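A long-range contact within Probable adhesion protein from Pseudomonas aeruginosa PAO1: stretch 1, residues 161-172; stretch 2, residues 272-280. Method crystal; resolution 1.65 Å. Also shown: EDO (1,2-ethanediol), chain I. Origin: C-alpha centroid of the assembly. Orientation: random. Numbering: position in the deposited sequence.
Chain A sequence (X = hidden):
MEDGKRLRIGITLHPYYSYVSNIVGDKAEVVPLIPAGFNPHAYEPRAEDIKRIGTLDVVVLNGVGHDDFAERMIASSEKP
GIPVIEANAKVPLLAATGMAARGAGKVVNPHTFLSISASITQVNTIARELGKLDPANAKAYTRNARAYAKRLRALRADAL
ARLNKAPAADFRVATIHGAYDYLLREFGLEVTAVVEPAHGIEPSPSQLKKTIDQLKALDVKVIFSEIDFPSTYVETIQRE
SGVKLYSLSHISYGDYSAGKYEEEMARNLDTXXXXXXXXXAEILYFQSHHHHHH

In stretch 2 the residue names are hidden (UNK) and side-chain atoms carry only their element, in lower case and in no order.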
# COMPACT_ATOMS: atom_id res chain seq x y z
N ALA A 161 -18.48 11.42 -0.26
CA ALA A 161 -19.44 12.51 -0.05
C ALA A 161 -19.12 13.71 -0.97
O ALA A 161 -19.97 14.60 -1.12
CB ALA A 161 -19.42 12.95 1.42
N ARG A 162 -17.90 13.73 -1.58
CA ARG A 162 -17.51 14.78 -2.50
C ARG A 162 -17.63 14.31 -3.96
O ARG A 162 -17.31 15.07 -4.88
CB ARG A 162 -16.10 15.27 -2.17
CG ARG A 162 -16.11 16.18 -0.95
CD ARG A 162 -15.07 15.84 0.08
NE ARG A 162 -15.12 16.81 1.19
CZ ARG A 162 -15.68 16.57 2.37
NH1 ARG A 162 -15.69 17.52 3.31
NH2 ARG A 162 -16.23 15.39 2.63
N LEU A 163 -18.11 13.07 -4.17
CA LEU A 163 -18.27 12.55 -5.53
C LEU A 163 -19.72 12.66 -5.98
O LEU A 163 -20.58 11.97 -5.43
CB LEU A 163 -17.80 11.09 -5.61
CG LEU A 163 -17.85 10.47 -7.01
CD1 LEU A 163 -16.75 11.07 -7.92
CD2 LEU A 163 -17.80 8.96 -6.95
N ASN A 164 -19.99 13.50 -7.00
CA ASN A 164 -21.35 13.65 -7.51
C ASN A 164 -21.81 12.44 -8.31
O ASN A 164 -22.82 11.82 -7.99
CB ASN A 164 -21.51 14.92 -8.35
CG ASN A 164 -21.61 16.15 -7.50
OD1 ASN A 164 -20.60 16.65 -7.00
ND2 ASN A 164 -22.82 16.67 -7.32
N LYS A 165 -21.08 12.14 -9.37
CA LYS A 165 -21.40 11.09 -10.33
C LYS A 165 -20.22 10.18 -10.57
O LYS A 165 -19.05 10.59 -10.44
CB LYS A 165 -21.76 11.73 -11.69
CG LYS A 165 -22.95 12.68 -11.67
CD LYS A 165 -23.28 13.16 -13.07
CE LYS A 165 -24.66 13.75 -13.17
NZ LYS A 165 -24.75 15.07 -12.50
N ALA A 166 -20.54 8.98 -11.04
CA ALA A 166 -19.54 8.03 -11.50
C ALA A 166 -18.98 8.64 -12.79
O ALA A 166 -19.66 9.45 -13.44
CB ALA A 166 -20.24 6.71 -11.81
N PRO A 167 -17.72 8.35 -13.17
CA PRO A 167 -17.18 8.96 -14.40
C PRO A 167 -17.85 8.41 -15.66
O PRO A 167 -18.45 7.33 -15.60
CB PRO A 167 -15.69 8.62 -14.34
CG PRO A 167 -15.61 7.38 -13.52
CD PRO A 167 -16.74 7.44 -12.53
N ALA A 168 -17.78 9.13 -16.79
CA ALA A 168 -18.37 8.66 -18.05
C ALA A 168 -17.65 7.38 -18.52
O ALA A 168 -16.57 7.07 -18.01
CB ALA A 168 -18.29 9.74 -19.12
N ALA A 169 -18.26 6.64 -19.46
CA ALA A 169 -17.70 5.39 -19.99
C ALA A 169 -16.30 5.55 -20.60
O ALA A 169 -15.53 4.58 -20.60
CB ALA A 169 -18.65 4.78 -21.00
N ASP A 170 -15.97 6.75 -21.13
CA ASP A 170 -14.67 7.03 -21.76
C ASP A 170 -13.55 7.46 -20.78
O ASP A 170 -12.47 7.87 -21.22
CB ASP A 170 -14.85 8.09 -22.88
CG ASP A 170 -15.12 9.52 -22.41
OD1 ASP A 170 -15.57 9.70 -21.25
OD2 ASP A 170 -14.89 10.46 -23.20
N PHE A 171 -13.82 7.39 -19.46
CA PHE A 171 -12.83 7.80 -18.46
C PHE A 171 -11.77 6.72 -18.24
O PHE A 171 -11.86 5.95 -17.28
CB PHE A 171 -13.51 8.22 -17.16
CG PHE A 171 -12.60 8.84 -16.12
CD1 PHE A 171 -12.11 10.14 -16.28
CD2 PHE A 171 -12.24 8.14 -14.98
CE1 PHE A 171 -11.29 10.72 -15.31
CE2 PHE A 171 -11.44 8.73 -14.00
CZ PHE A 171 -10.96 10.01 -14.17
N ARG A 172 -10.80 6.64 -19.15
CA ARG A 172 -9.71 5.67 -19.01
C ARG A 172 -8.61 6.27 -18.16
O ARG A 172 -8.30 7.46 -18.27
CB ARG A 172 -9.19 5.18 -20.35
CG ARG A 172 -10.07 4.12 -21.02
CD ARG A 172 -9.35 3.55 -22.24
NE ARG A 172 -10.17 2.65 -23.05
CZ ARG A 172 -10.30 1.34 -22.84
NH1 ARG A 172 -9.71 0.77 -21.80
NH2 ARG A 172 -11.06 0.60 -23.65
N UNK A 272 -8.38 11.01 -6.29
CA UNK A 272 -9.16 10.22 -7.25
C UNK A 272 -10.51 10.91 -7.49
O UNK A 272 -10.92 11.06 -8.64
c UNK A 272 -10.19 7.98 -7.84
c UNK A 272 -7.93 8.07 -6.73
c UNK A 272 -9.31 8.74 -6.84
N UNK A 273 -11.19 11.33 -6.39
CA UNK A 273 -12.47 12.04 -6.50
C UNK A 273 -12.30 13.32 -7.33
O UNK A 273 -13.10 13.58 -8.22
c UNK A 273 -13.12 12.30 -5.12
c UNK A 273 -13.62 10.99 -4.50
c UNK A 273 -14.25 13.33 -5.20
N UNK A 274 -11.26 14.11 -7.04
CA UNK A 274 -10.99 15.36 -7.79
C UNK A 274 -10.81 15.08 -9.30
O UNK A 274 -11.40 15.80 -10.12
c UNK A 274 -9.61 17.49 -7.87
n UNK A 274 -5.14 17.57 -8.00
n UNK A 274 -6.65 18.91 -9.09
n UNK A 274 -7.27 17.82 -7.15
c UNK A 274 -9.76 16.10 -7.24
c UNK A 274 -8.62 18.37 -7.12
c UNK A 274 -6.36 18.10 -8.08
N UNK A 275 -10.04 14.04 -9.66
CA UNK A 275 -9.81 13.63 -11.06
C UNK A 275 -11.16 13.33 -11.74
O UNK A 275 -11.42 13.80 -12.86
c UNK A 275 -8.91 12.41 -11.11
N UNK A 276 -12.06 12.61 -11.04
CA UNK A 276 -13.37 12.29 -11.62
C UNK A 276 -14.22 13.59 -11.76
O UNK A 276 -14.80 13.83 -12.82
c UNK A 276 -13.33 9.87 -10.74
c UNK A 276 -15.56 11.02 -11.31
c UNK A 276 -13.76 8.89 -9.57
c UNK A 276 -14.12 11.21 -10.78
N UNK A 277 -14.26 14.41 -10.71
CA UNK A 277 -15.01 15.68 -10.71
C UNK A 277 -14.55 16.59 -11.86
O UNK A 277 -15.40 17.18 -12.54
c UNK A 277 -17.01 15.68 -8.11
n UNK A 277 -17.59 16.85 -7.84
c UNK A 277 -14.87 16.39 -9.35
o UNK A 277 -17.67 14.66 -8.30
c UNK A 277 -15.50 15.65 -8.15
N UNK A 278 -13.22 16.64 -12.13
CA UNK A 278 -12.63 17.47 -13.19
C UNK A 278 -12.79 16.88 -14.60
O UNK A 278 -12.45 17.56 -15.57
c UNK A 278 -11.16 17.79 -12.89
o UNK A 278 -8.58 18.55 -12.02
c UNK A 278 -9.50 19.01 -11.31
c UNK A 278 -10.94 18.69 -11.68
o UNK A 278 -9.29 19.72 -10.30
N UNK A 279 -13.30 15.64 -14.71
CA UNK A 279 -13.52 15.00 -16.02
C UNK A 279 -14.83 15.46 -16.67
O UNK A 279 -15.02 15.27 -17.87
o UNK A 279 -14.55 12.89 -15.32
c UNK A 279 -13.42 13.48 -15.93
N UNK A 280 -15.70 16.08 -15.87
CA UNK A 280 -16.99 16.61 -16.31
C UNK A 280 -17.23 18.04 -15.88
O UNK A 280 -16.29 18.75 -15.49
C1 EDO I . -17.23 16.51 6.89
O1 EDO I . -16.08 16.92 6.15
C2 EDO I . -17.47 15.00 6.69
O2 EDO I . -17.63 14.69 5.31
O HOH W 1 -18.48 13.26 -10.44
O HOH W 2 -16.04 11.33 -17.05

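Position 272 carries three side-chain carbons: CB bears the other two. It touches nothing on stretch 1, and its CA-to-CB bond points sideways. A beta-branched, three-carbon side chain is valine, Val272, buried in the helix that began earlier in the chain.

Position 273 has the same three carbons forked at CB, but here CA-to-CB points toward stretch 1. One branch carbon of position 273 lies 3.5 Å from Arg162 O and 4.2 Å from Leu163 CB. This is Val273, and the branch is CG1. A short, branched side chain suits a place where the two backbones come close: the CA atoms of Leu163 and Val273 are 5.9 Å apart.

Position 274 shows three carbons, a nitrogen, then a carbon carrying two more nitrogens, a guanidinium. Its CA-to-CB bond points away from stretch 1, and the side chain makes no contact with it. It is Arg274, and its NH2 forms a salt bridge with an acceptor oxygen one helical turn on, at position 278.

Position 275 has CB alone. CB of position 275 is 4.4 Å from Phe171 CZ, and the backbone O of position 275 lies 3.9 Å from Phe171 CE1; the small side chain goes with a close approach of the ring to the helix backbone. It is Ala275.

Position 276 has four carbons, forked at CB, with one arm two carbons long. The one-carbon arm of position 276 sits 3.6 Å from Leu163 CD1 and 3.9 Å from Pro167 CB, while the first carbon of its longer arm is 3.9 Å from Phe171 CE2. This is Ile276, the arms beginning at CG2 and CG1 respectively. Of the stretch 2 residues, it has the largest area covered by stretch 1.

Position 277 has three carbons, the third bearing one oxygen and one nitrogen: a carboxamide. The CA-to-CB bond points sideways, but the end of the side chain comes nearer. Asn164 N donates to the amide oxygen of position 277 at 2.9 Å, and the amide nitrogen of position 277 donates to Asn164 OD1 at 3.1 Å, so one amide group reads both the backbone and the side chain of the same residue. Hence Gln277. Water 1 donates to Gln277 OE1 and accepts from Lys165 N, extending the pairing by one residue.

Position 278 has three carbons ending in two oxygens and does not touch stretch 1. It is Glu278, whose OE2 is 3.0 Å from Arg274 NH2.

Position 279 has one carbon and one oxygen. CB of position 279 is 3.5 Å from Phe171 CE1. It is Ser279. Ser279 OG donates to Ile276 O at 2.7 Å; water 2 donates to Ser279 OG and accepts from Ala168 N.

Position 280 has no side-chain atoms and is Gly280, out of reach and poorly ordered.

The contact works by pairing an irregular segment with one side of a helix. Leu163, Pro167 and Phe171 gather around Ile276, the apolar center; Gln277 bonds Asn164 at both its backbone N and its side-chain OD1, and reaches Lys165 N through water 1, while water 2 bridges Ser279 to Ala168. Arg274 and Glu278 pair with each other, clear of stretch 1.

Stretch 2, residues 272-280: VVRAIQESG
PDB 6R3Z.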